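Long-range contact in ribonucleoside-diphosphate reductase (Pseudomonas aeruginosa, PDB 5IM3), which probably catalyses the reduction of ribonucleoside diphosphates to the deoxyribonucleotide precursors of DNA, and binds dATP at allosteric sites: residues L283-F295 and F316-M328. Residues are numbered along the deposited sequence; the frame is centred on the assembly and turned at random.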
ATOM      1  N   LEU A 283      10.473 -58.156 -40.304  1.00 67.89           N
ATOM      2  CA  LEU A 283      10.542 -56.924 -39.524  1.00 67.40           C
ATOM      3  C   LEU A 283      11.916 -56.736 -38.901  1.00 67.99           C
ATOM      4  O   LEU A 283      12.364 -55.596 -38.722  1.00 66.58           O
ATOM      5  CB  LEU A 283       9.474 -56.923 -38.429  1.00 65.86           C
ATOM      6  CG  LEU A 283       8.017 -57.022 -38.881  1.00 67.34           C
ATOM      7  CD1 LEU A 283       7.096 -56.997 -37.674  1.00 65.05           C
ATOM      8  CD2 LEU A 283       7.661 -55.903 -39.852  1.00 68.98           C
ATOM      9  N   GLY A 284      12.595 -57.833 -38.560  1.00 73.23           N
ATOM     10  CA  GLY A 284      13.929 -57.722 -37.998  1.00 73.38           C
ATOM     11  C   GLY A 284      14.926 -57.112 -38.960  1.00 74.16           C
ATOM     12  O   GLY A 284      15.894 -56.476 -38.537  1.00 75.18           O
ATOM     13  N   LYS A 285      14.707 -57.294 -40.264  1.00 72.98           N
ATOM     14  CA  LYS A 285      15.593 -56.707 -41.262  1.00 72.44           C
ATOM     15  C   LYS A 285      15.263 -55.245 -41.532  1.00 69.67           C
ATOM     16  O   LYS A 285      16.142 -54.487 -41.958  1.00 70.50           O
ATOM     17  CB  LYS A 285      15.513 -57.500 -42.566  1.00 75.59           C
ATOM     18  CG  LYS A 285      16.079 -58.903 -42.475  1.00 77.90           C
ATOM     19  CD  LYS A 285      15.843 -59.662 -43.764  1.00 81.98           C
ATOM     20  CE  LYS A 285      16.421 -61.063 -43.699  1.00 84.07           C
ATOM     21  NZ  LYS A 285      15.874 -61.921 -44.782  1.00 86.62           N
ATOM     22  N   ALA A 286      14.014 -54.834 -41.300  1.00 61.37           N
ATOM     23  CA  ALA A 286      13.620 -53.455 -41.557  1.00 60.90           C
ATOM     24  C   ALA A 286      14.204 -52.485 -40.539  1.00 60.12           C
ATOM     25  O   ALA A 286      14.205 -51.273 -40.785  1.00 58.79           O
ATOM     26  CB  ALA A 286      12.095 -53.337 -41.561  1.00 60.79           C
ATOM     27  N   ILE A 287      14.702 -52.987 -39.408  1.00 61.26           N
ATOM     28  CA  ILE A 287      15.217 -52.116 -38.360  1.00 60.84           C
ATOM     29  C   ILE A 287      16.512 -51.463 -38.827  1.00 64.25           C
ATOM     30  O   ILE A 287      17.407 -52.126 -39.372  1.00 64.79           O
ATOM     31  CB  ILE A 287      15.419 -52.908 -37.058  1.00 62.24           C
ATOM     32  CG1 ILE A 287      14.059 -53.367 -36.510  1.00 61.16           C
ATOM     33  CG2 ILE A 287      16.152 -52.061 -36.019  1.00 61.69           C
ATOM     34  CD1 ILE A 287      14.144 -54.257 -35.283  1.00 59.94           C
ATOM     35  N   ASP A 288      16.610 -50.152 -38.613  1.00 63.06           N
ATOM     36  CA  ASP A 288      17.780 -49.354 -38.966  1.00 64.06           C
ATOM     37  C   ASP A 288      18.485 -48.964 -37.672  1.00 64.56           C
ATOM     38  O   ASP A 288      18.002 -48.101 -36.931  1.00 64.62           O
ATOM     39  CB  ASP A 288      17.358 -48.124 -39.767  1.00 66.67           C
ATOM     40  CG  ASP A 288      18.536 -47.307 -40.265  1.00 69.49           C
ATOM     41  OD1 ASP A 288      19.664 -47.493 -39.761  1.00 69.83           O
ATOM     42  OD2 ASP A 288      18.328 -46.462 -41.160  1.00 71.80           O
ATOM     43  N   HIS A 289      19.625 -49.603 -37.397  1.00 66.92           N
ATOM     44  CA  HIS A 289      20.347 -49.349 -36.154  1.00 68.83           C
ATOM     45  C   HIS A 289      20.969 -47.959 -36.108  1.00 70.66           C
ATOM     46  O   HIS A 289      21.287 -47.474 -35.017  1.00 71.39           O
ATOM     47  CB  HIS A 289      21.448 -50.392 -35.956  1.00 70.42           C
ATOM     48  CG  HIS A 289      22.678 -50.128 -36.768  1.00 71.93           C
ATOM     49  ND1 HIS A 289      22.776 -50.468 -38.099  1.00 72.62           N
ATOM     50  CD2 HIS A 289      23.859 -49.553 -36.436  1.00 72.64           C
ATOM     51  CE1 HIS A 289      23.967 -50.116 -38.552  1.00 75.34           C
ATOM     52  NE2 HIS A 289      24.642 -49.557 -37.564  1.00 74.38           N
ATOM     53  N   GLU A 290      21.158 -47.309 -37.258  1.00 71.92           N
ATOM     54  CA  GLU A 290      21.763 -45.983 -37.266  1.00 73.08           C
ATOM     55  C   GLU A 290      20.845 -44.918 -36.679  1.00 70.31           C
ATOM     56  O   GLU A 290      21.329 -43.859 -36.271  1.00 70.97           O
ATOM     57  CB  GLU A 290      22.160 -45.595 -38.690  1.00 75.64           C
ATOM     58  CG  GLU A 290      23.430 -46.279 -39.191  1.00 80.55           C
ATOM     59  CD  GLU A 290      24.694 -45.749 -38.527  1.00 82.57           C
ATOM     60  OE1 GLU A 290      24.605 -44.777 -37.748  1.00 82.75           O
ATOM     61  OE2 GLU A 290      25.784 -46.302 -38.790  1.00 86.13           O
ATOM     62  N   ARG A 291      19.536 -45.165 -36.624  1.00 67.59           N
ATOM     63  CA  ARG A 291      18.628 -44.167 -36.071  1.00 68.04           C
ATOM     64  C   ARG A 291      18.773 -44.014 -34.563  1.00 65.61           C
ATOM     65  O   ARG A 291      18.215 -43.067 -34.001  1.00 65.16           O
ATOM     66  CB  ARG A 291      17.188 -44.518 -36.443  1.00 65.77           C
ATOM     67  CG  ARG A 291      17.028 -44.784 -37.932  1.00 69.25           C
ATOM     68  CD  ARG A 291      15.581 -44.764 -38.374  1.00 68.15           C
ATOM     69  NE  ARG A 291      15.440 -45.220 -39.753  1.00 70.24           N
ATOM     70  CZ  ARG A 291      14.319 -45.135 -40.460  1.00 71.43           C
ATOM     71  NH1 ARG A 291      13.232 -44.600 -39.920  1.00 71.56           N
ATOM     72  NH2 ARG A 291      14.285 -45.579 -41.709  1.00 74.26           N
ATOM     73  N   ASP A 292      19.514 -44.905 -33.900  1.00 70.73           N
ATOM     74  CA  ASP A 292      19.856 -44.687 -32.499  1.00 72.19           C
ATOM     75  C   ASP A 292      20.744 -43.462 -32.327  1.00 71.70           C
ATOM     76  O   ASP A 292      20.731 -42.827 -31.265  1.00 69.73           O
ATOM     77  CB  ASP A 292      20.552 -45.923 -31.926  1.00 74.92           C
ATOM     78  CG  ASP A 292      19.578 -47.007 -31.513  1.00 77.51           C
ATOM     79  OD1 ASP A 292      18.362 -46.850 -31.759  1.00 77.17           O
ATOM     80  OD2 ASP A 292      20.028 -48.022 -30.941  1.00 79.01           O
ATOM     81  N   GLN A 293      21.522 -43.114 -33.353  1.00 73.46           N
ATOM     82  CA  GLN A 293      22.394 -41.950 -33.282  1.00 75.20           C
ATOM     83  C   GLN A 293      21.620 -40.638 -33.236  1.00 73.77           C
ATOM     84  O   GLN A 293      22.215 -39.599 -32.927  1.00 74.47           O
ATOM     85  CB  GLN A 293      23.351 -41.942 -34.478  1.00 78.23           C
ATOM     86  CG  GLN A 293      24.119 -43.246 -34.695  1.00 78.50           C
ATOM     87  CD  GLN A 293      24.972 -43.636 -33.502  1.00 79.15           C
ATOM     88  OE1 GLN A 293      24.462 -44.132 -32.499  1.00 79.94           O
ATOM     89  NE2 GLN A 293      26.276 -43.408 -33.604  1.00 81.72           N
ATOM     90  N   GLN A 294      20.317 -40.660 -33.526  1.00 64.97           N
ATOM     91  CA  GLN A 294      19.522 -39.439 -33.563  1.00 64.70           C
ATOM     92  C   GLN A 294      19.206 -38.894 -32.178  1.00 61.69           C
ATOM     93  O   GLN A 294      18.840 -37.722 -32.059  1.00 62.06           O
ATOM     94  CB  GLN A 294      18.206 -39.690 -34.307  1.00 63.59           C
ATOM     95  CG  GLN A 294      18.371 -40.231 -35.719  1.00 65.97           C
ATOM     96  CD  GLN A 294      17.066 -40.720 -36.312  1.00 65.42           C
ATOM     97  OE1 GLN A 294      16.034 -40.752 -35.637  1.00 63.07           O
ATOM     98  NE2 GLN A 294      17.103 -41.108 -37.582  1.00 66.77           N
ATOM     99  N   PHE A 295      19.353 -39.706 -31.136  1.00 60.32           N
ATOM    100  CA  PHE A 295      18.802 -39.378 -29.829  1.00 58.73           C
ATOM    101  C   PHE A 295      19.620 -38.311 -29.117  1.00 59.93           C
ATOM    102  O   PHE A 295      20.852 -38.392 -29.052  1.00 61.08           O
ATOM    103  CB  PHE A 295      18.727 -40.627 -28.953  1.00 58.46           C
ATOM    104  CG  PHE A 295      17.537 -41.491 -29.232  1.00 58.75           C
ATOM    105  CD1 PHE A 295      16.266 -41.070 -28.882  1.00 57.55           C
ATOM    106  CD2 PHE A 295      17.688 -42.729 -29.831  1.00 57.47           C
ATOM    107  CE1 PHE A 295      15.167 -41.862 -29.132  1.00 55.04           C
ATOM    108  CE2 PHE A 295      16.592 -43.526 -30.084  1.00 57.39           C
ATOM    109  CZ  PHE A 295      15.330 -43.092 -29.736  1.00 56.27           C
ATOM    110  N   PHE A 316      14.331 -54.387 -21.076  1.00 64.08           N
ATOM    111  CA  PHE A 316      14.746 -55.296 -22.138  1.00 63.82           C
ATOM    112  C   PHE A 316      14.135 -54.917 -23.484  1.00 61.69           C
ATOM    113  O   PHE A 316      14.038 -55.765 -24.376  1.00 63.51           O
ATOM    114  CB  PHE A 316      14.413 -56.745 -21.773  1.00 64.40           C
ATOM    115  CG  PHE A 316      12.941 -57.034 -21.660  1.00 64.60           C
ATOM    116  CD1 PHE A 316      12.253 -56.762 -20.489  1.00 64.62           C
ATOM    117  CD2 PHE A 316      12.251 -57.600 -22.720  1.00 64.38           C
ATOM    118  CE1 PHE A 316      10.901 -57.036 -20.383  1.00 63.74           C
ATOM    119  CE2 PHE A 316      10.901 -57.878 -22.620  1.00 64.36           C
ATOM    120  CZ  PHE A 316      10.224 -57.595 -21.450  1.00 64.00           C
ATOM    121  N   GLU A 317      13.744 -53.655 -23.656  1.00 62.06           N
ATOM    122  CA  GLU A 317      13.240 -53.141 -24.927  1.00 61.41           C
ATOM    123  C   GLU A 317      14.185 -52.049 -25.415  1.00 60.35           C
ATOM    124  O   GLU A 317      14.298 -50.992 -24.782  1.00 57.73           O
ATOM    125  CB  GLU A 317      11.817 -52.608 -24.776  1.00 60.00           C
ATOM    126  CG  GLU A 317      11.170 -52.191 -26.086  1.00 61.54           C
ATOM    127  CD  GLU A 317       9.717 -51.787 -25.918  1.00 62.40           C
ATOM    128  OE1 GLU A 317       9.393 -51.122 -24.909  1.00 62.34           O
ATOM    129  OE2 GLU A 317       8.899 -52.141 -26.794  1.00 60.53           O
ATOM    130  N   LEU A 318      14.857 -52.302 -26.539  1.00 59.20           N
ATOM    131  CA  LEU A 318      15.782 -51.337 -27.116  1.00 59.56           C
ATOM    132  C   LEU A 318      15.040 -50.313 -27.971  1.00 57.98           C
ATOM    133  O   LEU A 318      13.923 -50.567 -28.431  1.00 61.37           O
ATOM    134  CB  LEU A 318      16.840 -52.058 -27.947  1.00 60.78           C
ATOM    135  CG  LEU A 318      17.935 -52.742 -27.123  1.00 61.58           C
ATOM    136  CD1 LEU A 318      18.765 -53.691 -27.970  1.00 61.51           C
ATOM    137  CD2 LEU A 318      18.832 -51.696 -26.468  1.00 61.63           C
ATOM    138  N   PRO A 319      15.646 -49.146 -28.212  1.00 54.52           N
ATOM    139  CA  PRO A 319      14.873 -48.043 -28.817  1.00 53.74           C
ATOM    140  C   PRO A 319      14.229 -48.387 -30.151  1.00 53.81           C
ATOM    141  O   PRO A 319      13.044 -48.097 -30.349  1.00 52.38           O
ATOM    142  CB  PRO A 319      15.919 -46.927 -28.951  1.00 55.91           C
ATOM    143  CG  PRO A 319      16.938 -47.233 -27.914  1.00 57.77           C
ATOM    144  CD  PRO A 319      17.019 -48.732 -27.874  1.00 56.65           C
ATOM    145  N   GLN A 320      14.975 -48.980 -31.085  1.00 55.64           N
ATOM    146  CA  GLN A 320      14.385 -49.294 -32.384  1.00 56.76           C
ATOM    147  C   GLN A 320      13.341 -50.395 -32.274  1.00 55.23           C
ATOM    148  O   GLN A 320      12.399 -50.434 -33.072  1.00 54.57           O
ATOM    149  CB  GLN A 320      15.472 -49.692 -33.382  1.00 55.86           C
ATOM    150  CG  GLN A 320      16.501 -48.605 -33.641  1.00 57.33           C
ATOM    151  CD  GLN A 320      15.866 -47.280 -34.032  1.00 58.12           C
ATOM    152  OE1 GLN A 320      15.144 -47.194 -35.025  1.00 57.54           O
ATOM    153  NE2 GLN A 320      16.120 -46.243 -33.239  1.00 57.18           N
ATOM    154  N   ILE A 321      13.490 -51.296 -31.302  1.00 55.25           N
ATOM    155  CA  ILE A 321      12.465 -52.306 -31.073  1.00 54.90           C
ATOM    156  C   ILE A 321      11.245 -51.674 -30.419  1.00 53.07           C
ATOM    157  O   ILE A 321      10.110 -52.095 -30.670  1.00 52.24           O
ATOM    158  CB  ILE A 321      13.051 -53.463 -30.238  1.00 57.27           C
ATOM    159  CG1 ILE A 321      13.927 -54.350 -31.136  1.00 59.00           C
ATOM    160  CG2 ILE A 321      11.947 -54.281 -29.568  1.00 55.65           C
ATOM    161  CD1 ILE A 321      14.661 -55.464 -30.407  1.00 59.91           C
ATOM    162  N   PHE A 322      11.449 -50.655 -29.582  1.00 49.80           N
ATOM    163  CA  PHE A 322      10.325 -49.896 -29.048  1.00 50.90           C
ATOM    164  C   PHE A 322       9.488 -49.302 -30.173  1.00 49.84           C
ATOM    165  O   PHE A 322       8.265 -49.478 -30.213  1.00 49.20           O
ATOM    166  CB  PHE A 322      10.833 -48.796 -28.111  1.00 52.41           C
ATOM    167  CG  PHE A 322       9.806 -47.743 -27.792  1.00 49.47           C
ATOM    168  CD1 PHE A 322       8.784 -47.999 -26.890  1.00 49.67           C
ATOM    169  CD2 PHE A 322       9.866 -46.498 -28.393  1.00 50.15           C
ATOM    170  CE1 PHE A 322       7.841 -47.027 -26.596  1.00 48.87           C
ATOM    171  CE2 PHE A 322       8.929 -45.522 -28.102  1.00 47.99           C
ATOM    172  CZ  PHE A 322       7.916 -45.787 -27.201  1.00 48.16           C
ATOM    173  N   PHE A 323      10.134 -48.600 -31.108  1.00 52.52           N
ATOM    174  CA  PHE A 323       9.399 -48.019 -32.225  1.00 52.86           C
ATOM    175  C   PHE A 323       8.737 -49.095 -33.070  1.00 51.95           C
ATOM    176  O   PHE A 323       7.645 -48.878 -33.606  1.00 50.69           O
ATOM    177  CB  PHE A 323      10.332 -47.164 -33.088  1.00 52.97           C
ATOM    178  CG  PHE A 323      10.740 -45.866 -32.447  1.00 55.36           C
ATOM    179  CD1 PHE A 323       9.807 -45.067 -31.806  1.00 53.60           C
ATOM    180  CD2 PHE A 323      12.061 -45.442 -32.488  1.00 56.98           C
ATOM    181  CE1 PHE A 323      10.178 -43.874 -31.216  1.00 53.12           C
ATOM    182  CE2 PHE A 323      12.438 -44.248 -31.900  1.00 55.94           C
ATOM    183  CZ  PHE A 323      11.491 -43.463 -31.260  1.00 56.54           C
ATOM    184  N   MET A 324       9.375 -50.260 -33.192  1.00 49.36           N
ATOM    185  CA  MET A 324       8.789 -51.342 -33.972  1.00 53.34           C
ATOM    186  C   MET A 324       7.581 -51.941 -33.258  1.00 51.53           C
ATOM    187  O   MET A 324       6.606 -52.334 -33.908  1.00 52.64           O
ATOM    188  CB  MET A 324       9.847 -52.413 -34.254  1.00 54.26           C
ATOM    189  CG  MET A 324       9.366 -53.573 -35.116  1.00 56.59           C
ATOM    190  SD  MET A 324       8.791 -53.067 -36.753  1.00 58.90           S
ATOM    191  CE  MET A 324      10.347 -52.680 -37.554  1.00 58.79           C
ATOM    192  N   ARG A 325       7.618 -52.012 -31.922  1.00 52.34           N
ATOM    193  CA  ARG A 325       6.451 -52.492 -31.184  1.00 53.11           C
ATOM    194  C   ARG A 325       5.255 -51.580 -31.404  1.00 52.19           C
ATOM    195  O   ARG A 325       4.133 -52.048 -31.620  1.00 55.66           O
ATOM    196  CB  ARG A 325       6.746 -52.593 -29.686  1.00 53.28           C
ATOM    197  CG  ARG A 325       5.460 -52.471 -28.843  1.00 54.76           C
ATOM    198  CD  ARG A 325       5.657 -52.800 -27.387  1.00 53.58           C
ATOM    199  NE  ARG A 325       6.392 -51.766 -26.661  1.00 54.16           N
ATOM    200  CZ  ARG A 325       5.853 -50.655 -26.164  1.00 54.69           C
ATOM    201  NH1 ARG A 325       4.561 -50.390 -26.323  1.00 55.91           N
ATOM    202  NH2 ARG A 325       6.616 -49.794 -25.508  1.00 55.51           N
ATOM    203  N   VAL A 326       5.468 -50.268 -31.307  1.00 52.70           N
ATOM    204  CA  VAL A 326       4.364 -49.330 -31.488  1.00 52.09           C
ATOM    205  C   VAL A 326       3.810 -49.455 -32.898  1.00 51.52           C
ATOM    206  O   VAL A 326       2.589 -49.492 -33.105  1.00 50.44           O
ATOM    207  CB  VAL A 326       4.824 -47.891 -31.183  1.00 48.96           C
ATOM    208  CG1 VAL A 326       3.661 -46.914 -31.318  1.00 49.95           C
ATOM    209  CG2 VAL A 326       5.426 -47.813 -29.791  1.00 47.47           C
ATOM    210  N   ALA A 327       4.701 -49.542 -33.886  1.00 49.18           N
ATOM    211  CA  ALA A 327       4.276 -49.701 -35.270  1.00 50.68           C
ATOM    212  C   ALA A 327       3.469 -50.980 -35.445  1.00 49.68           C
ATOM    213  O   ALA A 327       2.412 -50.977 -36.084  1.00 50.27           O
ATOM    214  CB  ALA A 327       5.496 -49.701 -36.190  1.00 51.42           C
ATOM    215  N   MET A 328       3.957 -52.087 -34.880  1.00 52.31           N
ATOM    216  CA  MET A 328       3.231 -53.351 -34.969  1.00 53.85           C
ATOM    217  C   MET A 328       1.871 -53.243 -34.293  1.00 52.68           C
ATOM    218  O   MET A 328       0.848 -53.649 -34.858  1.00 51.82           O
ATOM    219  CB  MET A 328       4.058 -54.475 -34.337  1.00 55.26           C
ATOM    220  CG  MET A 328       5.309 -54.875 -35.128  1.00 56.52           C
ATOM    221  SD  MET A 328       6.462 -55.890 -34.175  1.00 55.23           S
ATOM    222  CE  MET A 328       5.606 -57.460 -34.139  1.00 56.05           C
TER
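Q320, in the first turn of helix 319-330, meets D292 and I287 of segment 283-295. Its NE2 donates to D292 OD1 at 2.8 Å, and the N-H...O angle is 148°. The donor arrives nearly in line with the C-O bond of the carboxylate. The amide and carboxylate planes stand 61° apart. The bend of the Q320 chain at chi2 (-53°) turns the amide toward D292 and R291. Q320 OE1 lies 3.7 Å from R291 CB. The other carboxylate oxygen, D292 OD2, is hydrogen-bonded to Y254 OH of helix 250-267.

The side chains of I287 and Q320 pass each other pointing opposite ways. I287 CG2 packs on Q320 CB at 3.6 Å, and I287 CG1 lies 3.9 Å from M324 CE. M324 bends at chi2 and chi3, which brings its CE to 3.7 Å from L283 O in helix 280-286. One turn further along, L283 CD1 rests on M328 SD at 3.7 Å. At the other end, F295 CE2 touches P319 CB at 3.6 Å, and F295 CZ approaches F323.

Segment 316-328 belongs to the all-alpha domain of the large chain, and the contact lies away from the bound dATP. It joins helix 280-286, the I287-D288 link and the 3-10 segment 289-294 to one side of helix 319-330. Apolar packing makes up most of it. Both ends of the Q320 amide are hydrogen-bonded, NE2 to D292 and OE1 to a partner outside the two segments, which limits its rotation. Both D292 oxygens are likewise satisfied. The bond thus pairs buried polar groups within a largely apolar interface.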